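Local coordinates for lipolytic protein G-D-S-L family (Chitinophaga pinensis, PDB 4Q7Q) that has no established function but, as a GDSL-family (SGNH hydrolase) protein, probably cleaves ester bonds as a lipase or acylhydrolase, at residues V9-S14 against L66-A71; W54-I59 against Q85-G90; Y74-G79 against I124-P129; T103-F108 against V164-R169. All coordinates share one frame; numbering follows the deposited sequence.

Interactions 1 and 3 meet in the parallel sheet, where strands 6-12 and 73-77 are neighbours. Interaction 3 is the deep core, its twelve touching residues all buried and joined by backbone hydrogen bonds and apolar packing. Interaction 1 is also buried, though farther from the centre of the chain, and purely apolar, a loop lying against strand 6-12. Interaction 4 packs two helices beside interaction 3, whose V76 and L126 touch F108, V164 and I167. Interaction 2 is the surface contact, built round an arginine whose guanidinium lies on G57 and bonds D82 and, in interaction 4, S107. Backbone pairing belongs to the sheet, hydrocarbon packing to the buried contacts round it, and charge to the surface one.

Interaction 1 (V9-S14 against L66-A71); sequences VAIGDS and LGLIKA
V9 and A71 mark the point where the two backbones come nearest, 6.5 Å from CA to CA, and from there the loop 66-71 veers off from strand 9-12. This is not sheet pairing: no hydrogen bond joins the segments, because the strand already bonds to strands 44-50 and 73-77 on its two flanks. The loop instead lies against one face of the strand, meeting the side chains of V9 and I11, which point to the same side. V9 does most of the work by splitting its branches. With CG1 anti to the backbone N (chi1 172°), CG2 sits beside that nitrogen and packs on A71 CB at 3.5 Å, while V9 CG1 meets L68 CD2 at 3.9 Å. The V9 and L68 side chains cross at about a right angle, L68 reaching in with CD2, which also approaches I11 CD1 at 4.2 Å. A small methyl suits A71, where the backbones are near, whereas leucine suits L68, where the gap is wider. The loop is tied down elsewhere: I69 O accepts a hydrogen bond from Y74 OH, and A71 O one from N119 ND2. Beyond the strand, D13 caps the next helix through I15 N, and S14 OG bonds H238 NE2, consistent with the nucleophile of a Ser-His-Asp triad in the GDSL motif. With aliphatic groups alone packing across it, the contact depends on shape and exclusion of water, and it has no directional bond of its own.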
loop_
_atom_site.group_PDB
_atom_site.type_symbol
_atom_site.label_atom_id
_atom_site.label_comp_id
_atom_site.label_asym_id
_atom_site.label_seq_id
_atom_site.Cartn_x
_atom_site.Cartn_y
_atom_site.Cartn_z
ATOM N N VAL A 9 9.352 7.900 -10.640
ATOM C CA VAL A 9 8.720 8.506 -9.475
ATOM C C VAL A 9 7.695 7.531 -8.906
ATOM O O VAL A 9 6.749 7.132 -9.596
ATOM C CB VAL A 9 8.047 9.851 -9.822
ATOM C CG1 VAL A 9 7.229 10.374 -8.652
ATOM C CG2 VAL A 9 9.099 10.864 -10.227
ATOM N N ALA A 10 7.913 7.117 -7.660
ATOM C CA ALA A 10 7.007 6.200 -6.988
ATOM C C ALA A 10 6.109 6.985 -6.047
ATOM O O ALA A 10 6.547 7.435 -4.994
ATOM C CB ALA A 10 7.796 5.142 -6.218
ATOM N N ILE A 11 4.852 7.159 -6.442
ATOM C CA ILE A 11 3.882 7.885 -5.635
ATOM C C ILE A 11 3.175 6.873 -4.750
ATOM O O ILE A 11 2.760 5.806 -5.216
ATOM C CB ILE A 11 2.860 8.624 -6.529
ATOM C CG1 ILE A 11 3.590 9.664 -7.379
ATOM C CG2 ILE A 11 1.744 9.279 -5.696
ATOM C CD1 ILE A 11 2.735 10.311 -8.425
ATOM N N GLY A 12 3.034 7.188 -3.476
ATOM C CA GLY A 12 2.389 6.244 -2.592
ATOM C C GLY A 12 2.180 6.747 -1.184
ATOM O O GLY A 12 2.280 7.951 -0.913
ATOM N N ASP A 13 1.865 5.803 -0.301
ATOM C CA ASP A 13 1.627 6.077 1.111
ATOM C C ASP A 13 2.792 5.500 1.934
ATOM O O ASP A 13 3.923 5.481 1.454
ATOM C CB ASP A 13 0.273 5.510 1.552
ATOM C CG ASP A 13 0.073 4.058 1.116
ATOM O OD1 ASP A 13 1.063 3.288 1.120
ATOM O OD2 ASP A 13 -1.072 3.687 0.755
ATOM N N SER A 14 2.530 5.008 3.142
ATOM C CA SER A 14 3.608 4.500 3.987
ATOM C C SER A 14 4.325 3.306 3.372
ATOM O O SER A 14 5.515 3.136 3.568
ATOM C CB SER A 14 3.092 4.113 5.374
ATOM O OG SER A 14 1.982 3.253 5.259
ATOM N N LEU A 66 3.898 18.935 -4.005
ATOM C CA LEU A 66 4.687 17.789 -3.570
ATOM C C LEU A 66 6.125 17.809 -4.073
ATOM O O LEU A 66 6.939 16.977 -3.672
ATOM C CB LEU A 66 4.012 16.488 -4.011
ATOM C CG LEU A 66 2.608 16.238 -3.469
ATOM C CD1 LEU A 66 2.135 14.854 -3.866
ATOM C CD2 LEU A 66 2.599 16.400 -1.955
ATOM N N GLY A 67 6.437 18.749 -4.959
ATOM C CA GLY A 67 7.745 18.768 -5.579
ATOM C C GLY A 67 7.894 17.678 -6.620
ATOM O O GLY A 67 9.012 17.265 -6.934
ATOM N N LEU A 68 6.770 17.195 -7.151
ATOM C CA LEU A 68 6.817 16.220 -8.234
ATOM C C LEU A 68 7.585 16.788 -9.417
ATOM O O LEU A 68 7.382 17.941 -9.801
ATOM C CB LEU A 68 5.409 15.840 -8.685
ATOM C CG LEU A 68 4.610 14.978 -7.715
ATOM C CD1 LEU A 68 3.170 14.885 -8.185
ATOM C CD2 LEU A 68 5.233 13.597 -7.617
ATOM N N ILE A 69 8.463 15.979 -9.995
ATOM C CA ILE A 69 9.226 16.432 -11.151
ATOM C C ILE A 69 8.909 15.611 -12.392
ATOM O O ILE A 69 8.231 14.589 -12.324
ATOM C CB ILE A 69 10.749 16.388 -10.900
ATOM C CG1 ILE A 69 11.237 14.946 -10.776
ATOM C CG2 ILE A 69 11.114 17.200 -9.662
ATOM C CD1 ILE A 69 12.755 14.824 -10.777
ATOM N N LYS A 70 9.395 16.079 -13.531
ATOM C CA LYS A 70 9.263 15.341 -14.776
ATOM C C LYS A 70 10.117 14.073 -14.712
ATOM O O LYS A 70 11.293 14.115 -14.334
ATOM C CB LYS A 70 9.689 16.220 -15.951
ATOM C CG LYS A 70 9.518 15.576 -17.313
ATOM C CD LYS A 70 9.992 16.525 -18.406
ATOM C CE LYS A 70 9.714 15.980 -19.801
ATOM N NZ LYS A 70 9.968 17.013 -20.849
ATOM N N ALA A 71 9.515 12.947 -15.072
ATOM C CA ALA A 71 10.190 11.655 -15.010
ATOM C C ALA A 71 9.686 10.754 -16.123
ATOM O O ALA A 71 8.702 11.073 -16.796
ATOM C CB ALA A 71 9.963 10.996 -13.656
#

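Interaction 2 (W54-I59 against Q85-G90); sequences WTSGGI and QGRPVG
R87 lays its guanidinium over G57 in a mainly polar surface contact, where the loop after helix 80-85 meets the first turn of helix 56-61. No hydrogen bond crosses between the segments; the fit is one of flat group on bare backbone. G57 CA stands 3.4 Å above the guanidinium plane, offset toward its rim. Glycine suits the place, since a CB there would come within 2.7 Å of R87 CZ. The arginine chain bends at its third torsion (chi3 94°), which turns NE off the line of the chain. R87 NH1 lies 3.3 Å from S56 OG, but at a poor angle for a bond; both instead share D82 OD2, by a salt bridge from the arginine and a hydrogen bond from the serine. NH1 also bonds S107 OG. T55 is the N-cap, its OG1 accepting from G58 N at 2.9 Å. Its other branch, the methyl CG2, packs on the amide of Q85, 3.5 Å from Q85 OE1 and about as far from CD and NE2. G86, in a Schellman motif with positive phi, ends helix 80-85 and lets the chain turn to R87. A leucine in place of R87 would probably leave D82 without its cationic mate and S107 OG without the NH1 donor. Because R87 NH1 and G57 N, two donors 3.3 Å apart, meet at a helix N-terminus, the carboxylate of D82 is likely to offset the repulsion.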
loop_
_atom_site.group_PDB
_atom_site.type_symbol
_atom_site.label_atom_id
_atom_site.label_comp_id
_atom_site.label_asym_id
_atom_site.label_seq_id
_atom_site.Cartn_x
_atom_site.Cartn_y
_atom_site.Cartn_z
ATOM N N TRP A 54 -0.781 8.992 4.160
ATOM C CA TRP A 54 -1.669 9.756 3.284
ATOM C C TRP A 54 -2.656 8.896 2.504
ATOM O O TRP A 54 -2.373 7.754 2.129
ATOM C CB TRP A 54 -0.878 10.603 2.283
ATOM C CG TRP A 54 -0.174 11.799 2.850
ATOM C CD1 TRP A 54 0.367 11.940 4.104
ATOM C CD2 TRP A 54 0.104 13.017 2.156
ATOM N NE1 TRP A 54 0.953 13.187 4.225
ATOM C CE2 TRP A 54 0.806 13.862 3.041
ATOM C CE3 TRP A 54 -0.185 13.483 0.873
ATOM C CZ2 TRP A 54 1.227 15.136 2.682
ATOM C CZ3 TRP A 54 0.238 14.753 0.516
ATOM C CH2 TRP A 54 0.923 15.566 1.421
ATOM N N THR A 55 -3.803 9.496 2.211
ATOM C CA THR A 55 -4.783 8.901 1.316
ATOM C C THR A 55 -4.532 9.397 -0.113
ATOM O O THR A 55 -3.770 10.353 -0.326
ATOM C CB THR A 55 -6.202 9.310 1.707
ATOM O OG1 THR A 55 -6.316 10.732 1.580
ATOM C CG2 THR A 55 -6.502 8.901 3.148
ATOM N N SER A 56 -5.180 8.772 -1.091
ATOM C CA SER A 56 -5.151 9.334 -2.440
ATOM C C SER A 56 -5.766 10.737 -2.450
ATOM O O SER A 56 -5.388 11.584 -3.262
ATOM C CB SER A 56 -5.845 8.427 -3.457
ATOM O OG SER A 56 -7.251 8.421 -3.277
ATOM N N GLY A 57 -6.710 10.972 -1.543
ATOM C CA GLY A 57 -7.299 12.291 -1.366
ATOM C C GLY A 57 -6.272 13.333 -0.946
ATOM O O GLY A 57 -6.266 14.449 -1.471
ATOM N N GLY A 58 -5.404 12.984 0.000
ATOM C CA GLY A 58 -4.333 13.881 0.414
ATOM C C GLY A 58 -3.302 14.135 -0.676
ATOM O O GLY A 58 -2.848 15.270 -0.880
ATOM N N ILE A 59 -2.923 13.073 -1.382
ATOM C CA ILE A 59 -2.002 13.213 -2.498
ATOM C C ILE A 59 -2.599 14.153 -3.556
ATOM O O ILE A 59 -1.962 15.125 -3.965
ATOM C CB ILE A 59 -1.670 11.837 -3.117
ATOM C CG1 ILE A 59 -0.912 10.954 -2.109
ATOM C CG2 ILE A 59 -0.896 12.010 -4.408
ATOM C CD1 ILE A 59 0.537 11.359 -1.878
ATOM N N GLN A 85 -10.059 5.184 6.182
ATOM C CA GLN A 85 -10.694 6.437 6.576
ATOM C C GLN A 85 -12.141 6.524 6.112
ATOM O O GLN A 85 -12.853 7.460 6.471
ATOM C CB GLN A 85 -9.867 7.633 6.101
ATOM C CG GLN A 85 -8.543 7.716 6.850
ATOM C CD GLN A 85 -7.695 8.913 6.476
ATOM O OE1 GLN A 85 -8.205 9.943 6.025
ATOM N NE2 GLN A 85 -6.386 8.785 6.673
ATOM N N GLY A 86 -12.586 5.539 5.335
ATOM C CA GLY A 86 -13.969 5.494 4.893
ATOM C C GLY A 86 -14.301 6.442 3.750
ATOM O O GLY A 86 -15.473 6.795 3.557
ATOM N N ARG A 87 -13.290 6.865 2.990
ATOM C CA ARG A 87 -13.531 7.734 1.831
ATOM C C ARG A 87 -14.330 6.988 0.786
ATOM O O ARG A 87 -14.031 5.833 0.495
ATOM C CB ARG A 87 -12.222 8.156 1.160
ATOM C CG ARG A 87 -11.514 9.361 1.720
ATOM C CD ARG A 87 -10.448 9.825 0.725
ATOM N NE ARG A 87 -10.907 10.880 -0.183
ATOM C CZ ARG A 87 -10.573 10.970 -1.472
ATOM N NH1 ARG A 87 -9.798 10.047 -2.036
ATOM N NH2 ARG A 87 -11.023 11.982 -2.211
ATOM N N PRO A 88 -15.331 7.645 0.190
ATOM C CA PRO A 88 -16.108 6.957 -0.844
ATOM C C PRO A 88 -15.256 6.617 -2.063
ATOM O O PRO A 88 -14.487 7.445 -2.554
ATOM C CB PRO A 88 -17.191 7.978 -1.217
ATOM C CG PRO A 88 -16.713 9.278 -0.721
ATOM C CD PRO A 88 -15.832 9.004 0.457
ATOM N N VAL A 89 -15.398 5.387 -2.534
ATOM C CA VAL A 89 -14.699 4.943 -3.722
ATOM C C VAL A 89 -15.151 5.755 -4.927
ATOM O O VAL A 89 -14.338 6.192 -5.737
ATOM C CB VAL A 89 -14.979 3.458 -3.978
ATOM C CG1 VAL A 89 -14.490 3.050 -5.361
ATOM C CG2 VAL A 89 -14.334 2.610 -2.888
ATOM N N GLY A 90 -16.454 5.978 -5.026
ATOM C CA GLY A 90 -17.010 6.659 -6.177
ATOM C C GLY A 90 -17.253 5.728 -7.346
ATOM O O GLY A 90 -17.311 4.504 -7.186
#

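Interaction 3 (Y74-G79 against I124-P129); sequences YSVFLG and IVLITP
I127 and F77 meet at the C-terminal end of a parallel strand pair, with V76 next to them, in the central sheet of the alpha/beta/alpha SGNH-hydrolase fold. Segments 74-77 and 124-127 run 16° apart and belong to a beta-alpha-beta unit, with helix 104-118 in the connection. I127 gives most surface to the contact, and its CG2 sits over the centre of the F77 ring, 3.7 Å from the centroid, a CH-pi contact close to the ring normal. F77 has CG anti to the backbone N (chi1 -171°), which sets it 3.8 Å from I127 CB and CG2, while I127 CD1 lies nearer the root of the ring, by F77 CB and CD2. P129 CA lies at the edge of the same ring, and L178 touches both F77 and I127. A flat ring suits this place because it offers a broad face to a branched neighbour. An alanine at F77 would probably leave I127 CG2 without its aromatic face and open a gap beside P129. V76 belongs to the other face of the sheet, where its CB meets L126 CD2 at 3.9 Å with the two side chains lying alongside; beta-branched valine also suits an extended strand. Its backbone N and O both bond to strand 123-127, on either side of L126: V76 N donates to V125 O at 2.9 Å, and I127 N to V76 O at 2.8 Å. V125 N pairs likewise with Y74 O. Where the strands part, a water accepts from L78 N at 2.9 Å and lies 2.8 Å from I127 O.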
loop_
_atom_site.group_PDB
_atom_site.type_symbol
_atom_site.label_atom_id
_atom_site.label_comp_id
_atom_site.label_asym_id
_atom_site.label_seq_id
_atom_site.Cartn_x
_atom_site.Cartn_y
_atom_site.Cartn_z
ATOM N N TYR A 74 5.945 6.778 -13.865
ATOM C CA TYR A 74 5.345 7.022 -12.567
ATOM C C TYR A 74 4.560 5.790 -12.147
ATOM O O TYR A 74 3.823 5.215 -12.952
ATOM C CB TYR A 74 4.392 8.218 -12.633
ATOM C CG TYR A 74 5.041 9.532 -13.018
ATOM C CD1 TYR A 74 5.407 9.797 -14.340
ATOM C CD2 TYR A 74 5.270 10.523 -12.068
ATOM C CE1 TYR A 74 5.989 11.002 -14.697
ATOM C CE2 TYR A 74 5.859 11.738 -12.419
ATOM C CZ TYR A 74 6.214 11.971 -13.738
ATOM O OH TYR A 74 6.797 13.165 -14.116
ATOM N N SER A 75 4.726 5.373 -10.896
ATOM C CA SER A 75 3.812 4.391 -10.324
ATOM C C SER A 75 2.966 5.062 -9.253
ATOM O O SER A 75 3.404 6.018 -8.597
ATOM C CB SER A 75 4.547 3.165 -9.766
ATOM O OG SER A 75 5.481 3.516 -8.762
ATOM N N VAL A 76 1.735 4.586 -9.102
ATOM C CA VAL A 76 0.834 5.113 -8.090
ATOM C C VAL A 76 0.312 3.956 -7.256
ATOM O O VAL A 76 -0.332 3.046 -7.778
ATOM C CB VAL A 76 -0.349 5.874 -8.725
ATOM C CG1 VAL A 76 -1.267 6.459 -7.649
ATOM C CG2 VAL A 76 0.172 6.979 -9.644
ATOM N N PHE A 77 0.595 4.001 -5.959
ATOM C CA PHE A 77 0.296 2.898 -5.051
ATOM C C PHE A 77 -0.432 3.499 -3.849
ATOM O O PHE A 77 0.185 3.837 -2.833
ATOM C CB PHE A 77 1.627 2.257 -4.637
ATOM C CG PHE A 77 1.509 0.966 -3.856
ATOM C CD1 PHE A 77 0.283 0.437 -3.467
ATOM C CD2 PHE A 77 2.666 0.287 -3.496
ATOM C CE1 PHE A 77 0.224 -0.746 -2.733
ATOM C CE2 PHE A 77 2.609 -0.902 -2.782
ATOM C CZ PHE A 77 1.387 -1.412 -2.392
ATOM N N LEU A 78 -1.748 3.654 -3.986
ATOM C CA LEU A 78 -2.573 4.364 -3.014
ATOM C C LEU A 78 -3.909 3.673 -2.834
ATOM O O LEU A 78 -4.365 2.960 -3.720
ATOM C CB LEU A 78 -2.849 5.789 -3.493
ATOM C CG LEU A 78 -1.641 6.711 -3.586
ATOM C CD1 LEU A 78 -2.009 7.952 -4.401
ATOM C CD2 LEU A 78 -1.160 7.081 -2.186
ATOM N N GLY A 79 -4.543 3.911 -1.695
ATOM C CA GLY A 79 -5.904 3.473 -1.504
ATOM C C GLY A 79 -6.165 2.822 -0.159
ATOM O O GLY A 79 -7.280 2.891 0.364
ATOM N N ILE A 124 2.894 5.130 -17.094
ATOM C CA ILE A 124 2.190 5.107 -15.819
ATOM C C ILE A 124 1.827 3.675 -15.442
ATOM O O ILE A 124 1.378 2.893 -16.281
ATOM C CB ILE A 124 0.906 5.977 -15.846
ATOM C CG1 ILE A 124 1.226 7.406 -16.296
ATOM C CG2 ILE A 124 0.244 5.993 -14.474
ATOM C CD1 ILE A 124 0.011 8.309 -16.382
ATOM N N VAL A 125 2.050 3.327 -14.179
ATOM C CA VAL A 125 1.621 2.041 -13.651
ATOM C C VAL A 125 0.848 2.280 -12.359
ATOM O O VAL A 125 1.280 3.055 -11.511
ATOM C CB VAL A 125 2.844 1.137 -13.363
ATOM C CG1 VAL A 125 2.426 -0.143 -12.657
ATOM C CG2 VAL A 125 3.588 0.817 -14.646
ATOM N N LEU A 126 -0.310 1.636 -12.222
ATOM C CA LEU A 126 -1.067 1.694 -10.977
ATOM C C LEU A 126 -0.877 0.394 -10.208
ATOM O O LEU A 126 -0.713 -0.670 -10.802
ATOM C CB LEU A 126 -2.555 1.924 -11.251
ATOM C CG LEU A 126 -2.911 3.060 -12.214
ATOM C CD1 LEU A 126 -4.420 3.159 -12.364
ATOM C CD2 LEU A 126 -2.309 4.390 -11.764
ATOM N N ILE A 127 -0.894 0.489 -8.884
ATOM C CA ILE A 127 -0.740 -0.679 -8.025
ATOM C C ILE A 127 -1.923 -0.760 -7.071
ATOM O O ILE A 127 -2.186 0.192 -6.342
ATOM C CB ILE A 127 0.560 -0.589 -7.210
ATOM C CG1 ILE A 127 1.751 -0.338 -8.140
ATOM C CG2 ILE A 127 0.753 -1.832 -6.352
ATOM C CD1 ILE A 127 3.074 -0.310 -7.427
ATOM N N THR A 128 -2.652 -1.874 -7.080
ATOM C CA THR A 128 -3.785 -2.015 -6.159
ATOM C C THR A 128 -3.321 -2.162 -4.716
ATOM O O THR A 128 -2.218 -2.642 -4.462
ATOM C CB THR A 128 -4.670 -3.236 -6.479
ATOM O OG1 THR A 128 -3.934 -4.435 -6.217
ATOM C CG2 THR A 128 -5.139 -3.214 -7.927
ATOM N N PRO A 129 -4.165 -1.754 -3.763
ATOM C CA PRO A 129 -3.777 -2.009 -2.376
ATOM C C PRO A 129 -3.598 -3.497 -2.109
ATOM O O PRO A 129 -4.293 -4.342 -2.679
ATOM C CB PRO A 129 -4.968 -1.476 -1.573
ATOM C CG PRO A 129 -5.585 -0.447 -2.444
ATOM C CD PRO A 129 -5.389 -0.940 -3.861
HETATM O O HOH W 1 -3.032 2.816 -6.470
#

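Interaction 4 (T103-F108 against V164-R169); sequences TVYGSF and VLTIGR
Y105 and F108, one helical turn apart on helix 104-118, set two aromatic rings against helix 157-171. At the edge of the Y105 ring, near its plane, lies T166 CG2. The hydroxyl end goes farther, bringing Y105 OH to 3.4 Å from T166 CB. Obliquely to that ring lies I167 CG1, 3.7 Å from Y105 CD1, the two side chains sliding past each other in opposite directions. F108 has V104 O at its edge, in plane, while I167 CD1 and V164 CG2 approach obliquely. I167 CD1 also packs on F108 CB at 3.5 Å, just off the ring, and V164 CG2 touches the far tip of the ring, F108 CZ, at 3.9 Å. I167 is thus held between the two aromatics, CG1 serving Y105 and CD1 serving F108, a task suited to a long branched aliphatic. The axes of segments 104-108 and 164-169 approach to 10.8 Å, crossing at -42°, a distance spanned by long side chains. T166 OG1 bonds N162 O in its own helix, and its CB and CG2 meet the tyrosine hydroxyl. At the helix start, T103 is the N-cap, its OG1 accepting from G106 N. Around the pair, D94 and Y95 of helix 92-96 touch Y105, S56 of helix 56-61 touches F108, and the two helices pack on strands 73-77 and 123-127, V76 meeting F108 and L126 meeting V164 and I167.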
loop_
_atom_site.group_PDB
_atom_site.type_symbol
_atom_site.label_atom_id
_atom_site.label_comp_id
_atom_site.label_asym_id
_atom_site.label_seq_id
_atom_site.Cartn_x
_atom_site.Cartn_y
_atom_site.Cartn_z
ATOM N N THR A 103 -13.891 11.601 -4.120
ATOM C CA THR A 103 -13.926 10.145 -4.183
ATOM C C THR A 103 -12.552 9.671 -4.604
ATOM O O THR A 103 -11.736 10.464 -5.090
ATOM C CB THR A 103 -14.924 9.626 -5.240
ATOM O OG1 THR A 103 -14.531 10.093 -6.542
ATOM C CG2 THR A 103 -16.342 10.092 -4.938
ATOM N N VAL A 104 -12.312 8.374 -4.450
ATOM C CA VAL A 104 -11.062 7.760 -4.881
ATOM C C VAL A 104 -10.876 7.889 -6.394
ATOM O O VAL A 104 -9.812 8.297 -6.864
ATOM C CB VAL A 104 -10.974 6.288 -4.436
ATOM C CG1 VAL A 104 -9.692 5.665 -4.939
ATOM C CG2 VAL A 104 -11.051 6.208 -2.919
ATOM N N TYR A 105 -11.912 7.563 -7.159
ATOM C CA TYR A 105 -11.858 7.756 -8.602
ATOM C C TYR A 105 -11.506 9.209 -8.962
ATOM O O TYR A 105 -10.707 9.453 -9.872
ATOM C CB TYR A 105 -13.200 7.398 -9.229
ATOM C CG TYR A 105 -13.435 5.935 -9.567
ATOM C CD1 TYR A 105 -12.933 5.385 -10.736
ATOM C CD2 TYR A 105 -14.217 5.126 -8.746
ATOM C CE1 TYR A 105 -13.183 4.067 -11.073
ATOM C CE2 TYR A 105 -14.477 3.802 -9.078
ATOM C CZ TYR A 105 -13.956 3.279 -10.249
ATOM O OH TYR A 105 -14.193 1.963 -10.605
ATOM N N GLY A 106 -12.102 10.170 -8.253
ATOM C CA GLY A 106 -11.790 11.579 -8.450
ATOM C C GLY A 106 -10.329 11.911 -8.171
ATOM O O GLY A 106 -9.688 12.637 -8.933
ATOM N N SER A 107 -9.797 11.366 -7.079
ATOM C CA SER A 107 -8.399 11.599 -6.714
ATOM C C SER A 107 -7.466 11.059 -7.780
ATOM O O SER A 107 -6.449 11.674 -8.095
ATOM C CB SER A 107 -8.063 10.934 -5.379
ATOM O OG SER A 107 -8.813 11.506 -4.326
ATOM N N PHE A 108 -7.798 9.895 -8.326
ATOM C CA PHE A 108 -6.950 9.318 -9.361
ATOM C C PHE A 108 -6.992 10.146 -10.635
ATOM O O PHE A 108 -5.982 10.251 -11.335
ATOM C CB PHE A 108 -7.279 7.849 -9.614
ATOM C CG PHE A 108 -6.563 6.910 -8.684
ATOM C CD1 PHE A 108 -6.933 6.822 -7.354
ATOM C CD2 PHE A 108 -5.517 6.121 -9.140
ATOM C CE1 PHE A 108 -6.269 5.957 -6.485
ATOM C CE2 PHE A 108 -4.849 5.257 -8.284
ATOM C CZ PHE A 108 -5.226 5.170 -6.950
ATOM N N VAL A 164 -9.119 0.789 -8.905
ATOM C CA VAL A 164 -7.822 0.943 -9.554
ATOM C C VAL A 164 -7.764 0.106 -10.838
ATOM O O VAL A 164 -7.322 0.579 -11.882
ATOM C CB VAL A 164 -6.670 0.556 -8.601
ATOM C CG1 VAL A 164 -5.342 0.538 -9.350
ATOM C CG2 VAL A 164 -6.628 1.516 -7.392
ATOM N N LEU A 165 -8.236 -1.133 -10.760
ATOM C CA LEU A 165 -8.286 -1.996 -11.937
ATOM C C LEU A 165 -9.152 -1.385 -13.034
ATOM O O LEU A 165 -8.798 -1.419 -14.210
ATOM C CB LEU A 165 -8.796 -3.385 -11.570
ATOM C CG LEU A 165 -7.839 -4.262 -10.756
ATOM C CD1 LEU A 165 -8.612 -5.412 -10.140
ATOM C CD2 LEU A 165 -6.707 -4.787 -11.631
ATOM N N THR A 166 -10.291 -0.826 -12.645
ATOM C CA THR A 166 -11.199 -0.196 -13.604
ATOM C C THR A 166 -10.558 1.004 -14.298
ATOM O O THR A 166 -10.686 1.155 -15.508
ATOM C CB THR A 166 -12.522 0.215 -12.926
ATOM O OG1 THR A 166 -13.160 -0.951 -12.392
ATOM C CG2 THR A 166 -13.462 0.878 -13.919
ATOM N N ILE A 167 -9.859 1.846 -13.540
ATOM C CA ILE A 167 -9.165 2.997 -14.118
ATOM C C ILE A 167 -8.076 2.542 -15.077
ATOM O O ILE A 167 -7.902 3.120 -16.153
ATOM C CB ILE A 167 -8.541 3.893 -13.023
ATOM C CG1 ILE A 167 -9.639 4.513 -12.155
ATOM C CG2 ILE A 167 -7.695 4.998 -13.635
ATOM C CD1 ILE A 167 -9.124 5.125 -10.882
ATOM N N GLY A 168 -7.345 1.503 -14.681
ATOM C CA GLY A 168 -6.323 0.921 -15.531
ATOM C C GLY A 168 -6.893 0.453 -16.858
ATOM O O GLY A 168 -6.345 0.755 -17.920
ATOM N N ARG A 169 -7.998 -0.287 -16.803
ATOM C CA ARG A 169 -8.650 -0.761 -18.019
ATOM C C ARG A 169 -9.134 0.394 -18.890
ATOM O O ARG A 169 -9.012 0.343 -20.107
ATOM C CB ARG A 169 -9.818 -1.692 -17.689
ATOM C CG ARG A 169 -9.392 -3.068 -17.203
ATOM C CD ARG A 169 -10.581 -4.013 -17.067
ATOM N NE ARG A 169 -10.717 -4.525 -15.704
ATOM C CZ ARG A 169 -11.667 -4.145 -14.855
ATOM N NH1 ARG A 169 -11.715 -4.662 -13.635
ATOM N NH2 ARG A 169 -12.575 -3.253 -15.229
#